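Local atomic coordinates of TSC1 N-terminal domain (Chaetomium thermophilum, PDB entry 7A0M), a protein that probably binds lysosomal phosphoinositides through its N-terminal domain and serves as a subunit of the TSC complex, which regulates mTORC1 signalling. Residues A248-A251 and L252-L256; Q94-D97 and K98-P102; I358-H361 and A362-R366. All coordinates share one frame; numbering follows the deposited sequence.

Contact 1: A248-A251 and L252-L256; sequences ALIA and LVMLL
The flat groups that meet here are peptide units: Ala248 O, Leu249 O and Ile250 O each take the N-H of the residue four further on. This is the regular i to i+4 ladder of an alpha helix, helix 242-255, in an all-helical domain. Leu252 N reaches Ala248 O at 2.9 Å and Val253 N reaches Leu249 O at the same length; Met254 N bonds to Ile250 O at 3.1 Å. The next rung, Leu255 N to Ala251 O, is weak and bent to 126°. Outside the ladder the contact is apolar. Met254 is a selenomethionine, and its chain runs together with that of Ile250: SE comes to 4.0 Å from CG2 of Ile250. With chi1 at -64° its CG sits beside its own backbone N, which brings CG over the preceding turn, 3.1 Å from Ile250 O. Leu249 meets Leu252 with CD1 and Val253 with CG, both more loosely. Helices 199-214, 228-238 and 323-333 pack round this turn: Ala251 lies on Leu209, Leu252 on Leu236, and Tyr326 touches Leu249, Leu252 and Val253. Further along, a single carbonyl oxygen takes two donors: Leu252 O accepts Leu255 N and Leu256 N, each at 3.1 Å.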
ATOM      1  N   ALA B 248      12.739  -4.280 -24.240  1.00 44.97           N
ATOM      2  CA  ALA B 248      13.882  -4.102 -23.349  1.00 38.79           C
ATOM      3  C   ALA B 248      13.449  -4.062 -21.890  1.00 42.70           C
ATOM      4  O   ALA B 248      14.148  -4.586 -21.013  1.00 51.47           O
ATOM      5  CB  ALA B 248      14.640  -2.827 -23.716  1.00 44.80           C
ATOM      6  N   LEU B 249      12.299  -3.447 -21.608  1.00 44.00           N
ATOM      7  CA  LEU B 249      11.833  -3.360 -20.230  1.00 43.70           C
ATOM      8  C   LEU B 249      11.418  -4.729 -19.704  1.00 32.18           C
ATOM      9  O   LEU B 249      11.679  -5.057 -18.541  1.00 44.33           O
ATOM     10  CB  LEU B 249      10.676  -2.367 -20.126  1.00 39.84           C
ATOM     11  CG  LEU B 249      10.322  -1.925 -18.705  1.00 47.42           C
ATOM     12  CD1 LEU B 249      11.508  -1.224 -18.060  1.00 34.37           C
ATOM     13  CD2 LEU B 249       9.100  -1.021 -18.712  1.00 49.29           C
ATOM     14  N   ILE B 250      10.773  -5.540 -20.545  1.00 38.19           N
ATOM     15  CA  ILE B 250      10.405  -6.892 -20.135  1.00 49.77           C
ATOM     16  C   ILE B 250      11.653  -7.703 -19.812  1.00 44.59           C
ATOM     17  O   ILE B 250      11.698  -8.430 -18.812  1.00 42.51           O
ATOM     18  CB  ILE B 250       9.552  -7.574 -21.221  1.00 53.66           C
ATOM     19  CG1 ILE B 250       8.186  -6.894 -21.332  1.00 51.96           C
ATOM     20  CG2 ILE B 250       9.384  -9.057 -20.922  1.00 55.36           C
ATOM     21  CD1 ILE B 250       7.317  -7.448 -22.441  1.00 48.34           C
ATOM     22  N   ALA B 251      12.687  -7.586 -20.649  1.00 43.41           N
ATOM     23  CA  ALA B 251      13.940  -8.281 -20.374  1.00 54.69           C
ATOM     24  C   ALA B 251      14.560  -7.802 -19.068  1.00 50.33           C
ATOM     25  O   ALA B 251      15.045  -8.612 -18.270  1.00 50.40           O
ATOM     26  CB  ALA B 251      14.914  -8.088 -21.536  1.00 46.46           C
ATOM     27  N   LEU B 252      14.552  -6.488 -18.830  1.00 51.71           N
ATOM     28  CA  LEU B 252      15.121  -5.956 -17.595  1.00 51.14           C
ATOM     29  C   LEU B 252      14.359  -6.452 -16.372  1.00 43.09           C
ATOM     30  O   LEU B 252      14.968  -6.831 -15.365  1.00 42.94           O
ATOM     31  CB  LEU B 252      15.130  -4.428 -17.636  1.00 45.98           C
ATOM     32  CG  LEU B 252      15.706  -3.733 -16.399  1.00 38.92           C
ATOM     33  CD1 LEU B 252      17.170  -4.103 -16.206  1.00 34.59           C
ATOM     34  CD2 LEU B 252      15.540  -2.224 -16.493  1.00 38.23           C
ATOM     35  N   VAL B 253      13.026  -6.455 -16.440  1.00 40.34           N
ATOM     36  CA  VAL B 253      12.218  -6.902 -15.306  1.00 55.36           C
ATOM     37  C   VAL B 253      12.485  -8.372 -14.997  1.00 52.81           C
ATOM     38  O   VAL B 253      12.493  -8.785 -13.831  1.00 58.78           O
ATOM     39  CB  VAL B 253      10.725  -6.634 -15.580  1.00 50.65           C
ATOM     40  CG1 VAL B 253       9.853  -7.294 -14.523  1.00 43.19           C
ATOM     41  CG2 VAL B 253      10.457  -5.137 -15.619  1.00 53.25           C
HETATM   42  N   MSE B 254      12.721  -9.179 -16.027  1.00 57.26           N
HETATM   43  CA  MSE B 254      12.992 -10.599 -15.827  1.00 53.55           C
HETATM   44  C   MSE B 254      14.389 -10.842 -15.260  1.00 41.29           C
HETATM   45  O   MSE B 254      14.636 -11.846 -14.596  1.00 42.36           O
HETATM   46  CB  MSE B 254      12.832 -11.368 -17.144  1.00 48.94           C
HETATM   47  CG  MSE B 254      11.421 -11.362 -17.716  1.00 50.87           C
HETATM   48 SE   MSE B 254      11.290 -12.273 -19.442  1.00 67.56          SE
HETATM   49  CE  MSE B 254      11.550 -14.108 -18.840  1.00 61.55           C
ATOM     50  N   LEU B 255      15.306  -9.909 -15.521  1.00 43.77           N
ATOM     51  CA  LEU B 255      16.706 -10.130 -15.176  1.00 43.37           C
ATOM     52  C   LEU B 255      17.017  -9.720 -13.742  1.00 54.11           C
ATOM     53  O   LEU B 255      17.810 -10.383 -13.063  1.00 54.53           O
ATOM     54  CB  LEU B 255      17.606  -9.371 -16.148  1.00 42.87           C
ATOM     55  CG  LEU B 255      17.801  -9.962 -17.544  1.00 49.30           C
ATOM     56  CD1 LEU B 255      18.368  -8.907 -18.477  1.00 52.57           C
ATOM     57  CD2 LEU B 255      18.717 -11.166 -17.481  1.00 46.77           C
ATOM     58  N   LEU B 256      16.409  -8.629 -13.274  1.00 50.20           N
ATOM     59  CA  LEU B 256      16.759  -8.079 -11.967  1.00 49.68           C
ATOM     60  C   LEU B 256      16.636  -9.065 -10.806  1.00 41.96           C
ATOM     61  O   LEU B 256      17.517  -9.042  -9.928  1.00 42.37           O
ATOM     62  CB  LEU B 256      15.916  -6.824 -11.698  1.00 44.69           C
ATOM     63  CG  LEU B 256      16.198  -5.629 -12.610  1.00 46.14           C
ATOM     64  CD1 LEU B 256      15.300  -4.458 -12.247  1.00 46.10           C
ATOM     65  CD2 LEU B 256      17.664  -5.230 -12.536  1.00 45.69           C
TER

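Contact 2: Q94-D97 and K98-P102; sequences QWWD and KLLDP
Lys98 meets two residues of the turn before it. Its N bonds to Gln94 O at 2.9 Å, while its side chain lies alongside the indole of Trp95. The chain leaves anti to the backbone N (chi1 -174°) and stays extended as far as CE, which brings the methylene CD to 3.8 Å from Trp95 CZ3, approaching the ring obliquely; the bend at chi4 then turns NZ off. Leu99 comes next, and its N is shared: a 2.9 Å bond to Trp95 O and a weak one of 3.4 Å to Trp96 O. Its CG also rests on the Trp95 carbonyl, 3.2 Å from O. At Leu100 the apolar packing moves to the other tryptophan: CD1 lies over one face of the Trp96 ring, and CD2 is 4.0 Å from CH2 at the far end of the benzene part. Beyond the segment Trp96 stacks on Phe117 and gives its NE1 to Thr121 OG1. Asp101 is one turn on from Asp97, with Asp97 OD1 and Asp101 OD2 6.2 Å apart; Arg147 forms salt bridges with both, which probably offsets their mutual repulsion, and Arg151 adds a second bridge to Asp101 OD1. At Pro102 the ring nitrogen has no hydrogen, so the rung back to the preceding turn is missing and helix 89-105 kinks there. The whole is a proline-kinked helix packed between neighbouring helices in an elongated all-helical domain, its two tryptophans turned to different neighbours: Trp95 to helices 45-65 and 69-81, Trp96 to helices 113-125 and 142-153.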
ATOM      1  N   GLN B  94      33.869 -28.709 -37.110  1.00 78.45           N
ATOM      2  CA  GLN B  94      33.951 -28.622 -38.565  1.00 77.01           C
ATOM      3  C   GLN B  94      32.841 -29.419 -39.235  1.00 69.61           C
ATOM      4  O   GLN B  94      32.289 -28.991 -40.255  1.00 63.55           O
ATOM      5  CB  GLN B  94      35.318 -29.118 -39.026  1.00 79.58           C
ATOM      6  CG  GLN B  94      36.457 -28.174 -38.705  1.00 81.27           C
ATOM      7  CD  GLN B  94      37.815 -28.812 -38.917  1.00 84.50           C
ATOM      8  OE1 GLN B  94      37.946 -29.805 -39.634  1.00 86.89           O
ATOM      9  NE2 GLN B  94      38.832 -28.257 -38.268  1.00 93.49           N
ATOM     10  N   TRP B  95      32.492 -30.575 -38.673  1.00 62.93           N
ATOM     11  CA  TRP B  95      31.417 -31.372 -39.251  1.00 63.21           C
ATOM     12  C   TRP B  95      30.057 -30.774 -38.911  1.00 64.45           C
ATOM     13  O   TRP B  95      29.175 -30.699 -39.774  1.00 67.93           O
ATOM     14  CB  TRP B  95      31.519 -32.816 -38.768  1.00 59.71           C
ATOM     15  CG  TRP B  95      32.509 -33.621 -39.549  1.00 63.60           C
ATOM     16  CD1 TRP B  95      33.723 -34.071 -39.115  1.00 66.05           C
ATOM     17  CD2 TRP B  95      32.390 -34.043 -40.913  1.00 66.03           C
ATOM     18  NE1 TRP B  95      34.357 -34.764 -40.117  1.00 70.72           N
ATOM     19  CE2 TRP B  95      33.561 -34.759 -41.232  1.00 71.71           C
ATOM     20  CE3 TRP B  95      31.404 -33.891 -41.892  1.00 65.66           C
ATOM     21  CZ2 TRP B  95      33.772 -35.322 -42.488  1.00 73.52           C
ATOM     22  CZ3 TRP B  95      31.615 -34.452 -43.138  1.00 69.27           C
ATOM     23  CH2 TRP B  95      32.790 -35.158 -43.425  1.00 73.19           C
ATOM     24  N   TRP B  96      29.871 -30.358 -37.656  1.00 63.40           N
ATOM     25  CA  TRP B  96      28.647 -29.665 -37.269  1.00 65.47           C
ATOM     26  C   TRP B  96      28.458 -28.397 -38.095  1.00 67.66           C
ATOM     27  O   TRP B  96      27.353 -28.116 -38.574  1.00 62.59           O
ATOM     28  CB  TRP B  96      28.684 -29.371 -35.768  1.00 72.20           C
ATOM     29  CG  TRP B  96      27.421 -28.793 -35.200  1.00 68.23           C
ATOM     30  CD1 TRP B  96      26.450 -29.465 -34.513  1.00 64.60           C
ATOM     31  CD2 TRP B  96      27.034 -27.412 -35.188  1.00 70.04           C
ATOM     32  NE1 TRP B  96      25.459 -28.597 -34.120  1.00 66.42           N
ATOM     33  CE2 TRP B  96      25.797 -27.330 -34.516  1.00 67.49           C
ATOM     34  CE3 TRP B  96      27.605 -26.241 -35.696  1.00 67.48           C
ATOM     35  CZ2 TRP B  96      25.122 -26.123 -34.341  1.00 60.76           C
ATOM     36  CZ3 TRP B  96      26.932 -25.045 -35.521  1.00 66.80           C
ATOM     37  CH2 TRP B  96      25.704 -24.996 -34.849  1.00 64.68           C
ATOM     38  N   ASP B  97      29.529 -27.619 -38.267  1.00 75.26           N
ATOM     39  CA  ASP B  97      29.466 -26.429 -39.109  1.00 75.57           C
ATOM     40  C   ASP B  97      29.147 -26.793 -40.554  1.00 64.70           C
ATOM     41  O   ASP B  97      28.405 -26.078 -41.238  1.00 61.93           O
ATOM     42  CB  ASP B  97      30.800 -25.680 -39.035  1.00 78.93           C
ATOM     43  CG  ASP B  97      30.724 -24.269 -39.584  1.00 80.08           C
ATOM     44  OD1 ASP B  97      29.653 -23.872 -40.083  1.00 85.87           O
ATOM     45  OD2 ASP B  97      31.749 -23.556 -39.529  1.00 85.94           O
ATOM     46  N   LYS B  98      29.697 -27.910 -41.031  1.00 59.09           N
ATOM     47  CA  LYS B  98      29.495 -28.321 -42.415  1.00 66.17           C
ATOM     48  C   LYS B  98      28.074 -28.816 -42.668  1.00 70.13           C
ATOM     49  O   LYS B  98      27.543 -28.628 -43.769  1.00 76.50           O
ATOM     50  CB  LYS B  98      30.533 -29.384 -42.768  1.00 64.42           C
ATOM     51  CG  LYS B  98      30.575 -29.840 -44.202  1.00 67.91           C
ATOM     52  CD  LYS B  98      31.678 -30.876 -44.342  1.00 75.99           C
ATOM     53  CE  LYS B  98      31.890 -31.288 -45.778  1.00 87.60           C
ATOM     54  NZ  LYS B  98      32.274 -30.146 -46.652  1.00 96.60           N
ATOM     55  N   LEU B  99      27.444 -29.441 -41.674  1.00 66.75           N
ATOM     56  CA  LEU B  99      26.116 -30.018 -41.841  1.00 62.46           C
ATOM     57  C   LEU B  99      24.980 -29.081 -41.446  1.00 64.38           C
ATOM     58  O   LEU B  99      23.816 -29.427 -41.674  1.00 62.78           O
ATOM     59  CB  LEU B  99      25.991 -31.308 -41.022  1.00 58.62           C
ATOM     60  CG  LEU B  99      26.992 -32.429 -41.301  1.00 67.69           C
ATOM     61  CD1 LEU B  99      26.572 -33.708 -40.595  1.00 71.19           C
ATOM     62  CD2 LEU B  99      27.157 -32.657 -42.786  1.00 63.98           C
ATOM     63  N   LEU B 100      25.281 -27.923 -40.853  1.00 57.70           N
ATOM     64  CA  LEU B 100      24.232 -27.057 -40.319  1.00 57.45           C
ATOM     65  C   LEU B 100      23.236 -26.650 -41.399  1.00 59.89           C
ATOM     66  O   LEU B 100      22.038 -26.945 -41.304  1.00 56.30           O
ATOM     67  CB  LEU B 100      24.854 -25.822 -39.664  1.00 57.16           C
ATOM     68  CG  LEU B 100      23.845 -24.835 -39.074  1.00 55.54           C
ATOM     69  CD1 LEU B 100      22.976 -25.520 -38.029  1.00 55.49           C
ATOM     70  CD2 LEU B 100      24.552 -23.628 -38.477  1.00 56.54           C
ATOM     71  N   ASP B 101      23.713 -25.970 -42.438  1.00 69.69           N
ATOM     72  CA  ASP B 101      22.845 -25.471 -43.499  1.00 67.16           C
ATOM     73  C   ASP B 101      22.176 -26.592 -44.293  1.00 78.60           C
ATOM     74  O   ASP B 101      20.991 -26.468 -44.628  1.00 77.21           O
ATOM     75  CB  ASP B 101      23.629 -24.548 -44.436  1.00 77.41           C
ATOM     76  CG  ASP B 101      23.997 -23.234 -43.779  1.00 86.33           C
ATOM     77  OD1 ASP B 101      23.224 -22.773 -42.918  1.00 83.54           O
ATOM     78  OD2 ASP B 101      25.055 -22.665 -44.121  1.00 93.88           O
ATOM     79  N   PRO B 102      22.873 -27.688 -44.631  1.00 82.73           N
ATOM     80  CA  PRO B 102      22.158 -28.810 -45.266  1.00 78.67           C
ATOM     81  C   PRO B 102      21.027 -29.371 -44.421  1.00 81.98           C
ATOM     82  O   PRO B 102      19.974 -29.727 -44.962  1.00 86.23           O
ATOM     83  CB  PRO B 102      23.269 -29.845 -45.490  1.00 77.91           C
ATOM     84  CG  PRO B 102      24.496 -29.035 -45.639  1.00 81.73           C
ATOM     85  CD  PRO B 102      24.334 -27.889 -44.682  1.00 78.93           C
TER

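Contact 3: I358-H361 and A362-R366; sequences IDVH and AAEIR
Ile365 climbs from the backbone against the imidazole of His361, one helical turn earlier. Its CB stands 3.5 Å from His361 O, the oxygen that also takes the hydrogen bond from Ile365 N at 2.9 Å. CG1, placed beside the backbone N by a chi1 of -65°, touches that same oxygen and lies over one face of the ring, 3.8 Å from the centroid and 23° off the normal, a CH-pi contact displaced toward the rim. CD1, at the tip, reaches the outer ring atoms, 3.8 Å from NE2. Ile365 also packs on Phe279 and on Ala275 and Leu278 of helix 267-278. An outer pair follows the same i to i+4 spacing: Glu364 runs beside Val360, its OE2 3.3 Å from CG1 of Val360, with its N bonded to Val360 O. Straightest of the rungs is Ala363 N to Asp359 O, at 169°. Were a serine to stand in place of His361, the imidazole face would go, and CG1 and CD1 of Ile365 would probably be left without their cover on that side. Helix 357-373 also meets the second subunit, where Arg366 NH1 bonds to Tyr383 O of that other copy. Between His361 and Ile365 the side-chain contact is carbon against a ring face, largely dispersion, for which a neutral imidazole would probably be the better CH-pi acceptor; the Ile365 N to His361 O bond does not need the ring.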
ATOM      1  N   ILE B 358      12.915  22.138 -12.169  1.00 61.04           N
ATOM      2  CA  ILE B 358      13.136  20.885 -11.456  1.00 61.12           C
ATOM      3  C   ILE B 358      12.011  20.621 -10.459  1.00 54.96           C
ATOM      4  O   ILE B 358      11.715  19.462 -10.144  1.00 52.94           O
ATOM      5  CB  ILE B 358      14.515  20.900 -10.772  1.00 56.94           C
ATOM      6  CG1 ILE B 358      14.869  19.508 -10.241  1.00 54.54           C
ATOM      7  CG2 ILE B 358      14.559  21.936  -9.655  1.00 58.64           C
ATOM      8  CD1 ILE B 358      14.908  18.440 -11.313  1.00 50.19           C
ATOM      9  N   ASP B 359      11.358  21.673  -9.960  1.00 62.63           N
ATOM     10  CA  ASP B 359      10.243  21.490  -9.038  1.00 63.01           C
ATOM     11  C   ASP B 359       8.967  21.107  -9.778  1.00 58.88           C
ATOM     12  O   ASP B 359       8.187  20.282  -9.289  1.00 53.59           O
ATOM     13  CB  ASP B 359      10.028  22.758  -8.212  1.00 65.76           C
ATOM     14  CG  ASP B 359      11.266  23.162  -7.440  1.00 73.34           C
ATOM     15  OD1 ASP B 359      11.820  22.306  -6.719  1.00 74.15           O
ATOM     16  OD2 ASP B 359      11.687  24.333  -7.554  1.00 81.91           O
ATOM     17  N   VAL B 360       8.735  21.702 -10.951  1.00 64.75           N
ATOM     18  CA  VAL B 360       7.587  21.311 -11.763  1.00 61.40           C
ATOM     19  C   VAL B 360       7.729  19.858 -12.197  1.00 61.04           C
ATOM     20  O   VAL B 360       6.764  19.085 -12.165  1.00 64.71           O
ATOM     21  CB  VAL B 360       7.438  22.256 -12.970  1.00 67.33           C
ATOM     22  CG1 VAL B 360       6.419  21.710 -13.958  1.00 73.23           C
ATOM     23  CG2 VAL B 360       7.043  23.649 -12.506  1.00 57.90           C
ATOM     24  N   HIS B 361       8.938  19.467 -12.606  1.00 58.27           N
ATOM     25  CA  HIS B 361       9.189  18.080 -12.978  1.00 54.70           C
ATOM     26  C   HIS B 361       8.983  17.137 -11.799  1.00 51.54           C
ATOM     27  O   HIS B 361       8.431  16.044 -11.959  1.00 58.99           O
ATOM     28  CB  HIS B 361      10.609  17.944 -13.525  1.00 54.78           C
ATOM     29  CG  HIS B 361      10.978  16.549 -13.919  1.00 55.84           C
ATOM     30  ND1 HIS B 361      11.685  15.706 -13.089  1.00 58.25           N
ATOM     31  CD2 HIS B 361      10.742  15.849 -15.054  1.00 58.74           C
ATOM     32  CE1 HIS B 361      11.869  14.547 -13.694  1.00 59.87           C
ATOM     33  NE2 HIS B 361      11.306  14.607 -14.888  1.00 61.02           N
ATOM     34  N   ALA B 362       9.414  17.548 -10.604  1.00 44.14           N
ATOM     35  CA  ALA B 362       9.239  16.705  -9.423  1.00 39.52           C
ATOM     36  C   ALA B 362       7.764  16.487  -9.109  1.00 42.54           C
ATOM     37  O   ALA B 362       7.335  15.359  -8.842  1.00 45.88           O
ATOM     38  CB  ALA B 362       9.960  17.325  -8.227  1.00 40.88           C
ATOM     39  N   ALA B 363       6.973  17.562  -9.127  1.00 42.27           N
ATOM     40  CA  ALA B 363       5.539  17.432  -8.881  1.00 39.98           C
ATOM     41  C   ALA B 363       4.867  16.564  -9.938  1.00 37.88           C
ATOM     42  O   ALA B 363       3.960  15.783  -9.627  1.00 52.02           O
ATOM     43  CB  ALA B 363       4.888  18.813  -8.828  1.00 40.04           C
ATOM     44  N   GLU B 364       5.299  16.686 -11.195  1.00 44.07           N
ATOM     45  CA  GLU B 364       4.696  15.892 -12.261  1.00 48.92           C
ATOM     46  C   GLU B 364       5.045  14.414 -12.125  1.00 50.83           C
ATOM     47  O   GLU B 364       4.201  13.547 -12.381  1.00 53.29           O
ATOM     48  CB  GLU B 364       5.138  16.431 -13.620  1.00 51.91           C
ATOM     49  CG  GLU B 364       4.507  17.761 -14.000  1.00 60.58           C
ATOM     50  CD  GLU B 364       5.119  18.358 -15.252  1.00 73.88           C
ATOM     51  OE1 GLU B 364       6.048  17.740 -15.813  1.00 81.82           O
ATOM     52  OE2 GLU B 364       4.673  19.444 -15.676  1.00 82.12           O
ATOM     53  N   ILE B 365       6.285  14.105 -11.734  1.00 57.24           N
ATOM     54  CA  ILE B 365       6.662  12.713 -11.493  1.00 50.81           C
ATOM     55  C   ILE B 365       5.841  12.130 -10.349  1.00 45.65           C
ATOM     56  O   ILE B 365       5.367  10.990 -10.422  1.00 43.47           O
ATOM     57  CB  ILE B 365       8.174  12.604 -11.217  1.00 45.90           C
ATOM     58  CG1 ILE B 365       8.978  12.996 -12.457  1.00 50.67           C
ATOM     59  CG2 ILE B 365       8.537  11.194 -10.769  1.00 39.22           C
ATOM     60  CD1 ILE B 365       9.107  11.890 -13.482  1.00 63.56           C
ATOM     61  N   ARG B 366       5.657  12.906  -9.278  1.00 47.37           N
ATOM     62  CA  ARG B 366       4.851  12.448  -8.150  1.00 55.45           C
ATOM     63  C   ARG B 366       3.405  12.213  -8.563  1.00 51.34           C
ATOM     64  O   ARG B 366       2.816  11.174  -8.242  1.00 45.69           O
ATOM     65  CB  ARG B 366       4.917  13.466  -7.014  1.00 62.35           C
ATOM     66  CG  ARG B 366       6.214  13.463  -6.242  1.00 64.97           C
ATOM     67  CD  ARG B 366       6.072  14.300  -4.990  1.00 59.36           C
ATOM     68  NE  ARG B 366       6.252  15.725  -5.239  1.00 64.91           N
ATOM     69  CZ  ARG B 366       7.390  16.377  -5.027  1.00 66.36           C
ATOM     70  NH1 ARG B 366       8.450  15.729  -4.562  1.00 71.29           N
ATOM     71  NH2 ARG B 366       7.469  17.676  -5.279  1.00 65.18           N
TER

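How the contacts relate
Each of the three is a local contact within one helix, between side chains about a turn apart, and they come in series along the chain: 94-102, then 248-256, then 358-366. None touches another. Contact 1 lies nearest the middle, its centre about 12 Å from that of the chain, while contacts 2 and 3 sit on opposite sides of the chain's centre, with centres about 58 Å apart. From contact 1 the centre of contact 3 is about 26 Å away and that of contact 2 about 34 Å. Contacts 1 and 3 fall within the Hamartin family region. They are spread along an elongated helical domain, from a buried middle to an end where contact 3 reaches the second subunit.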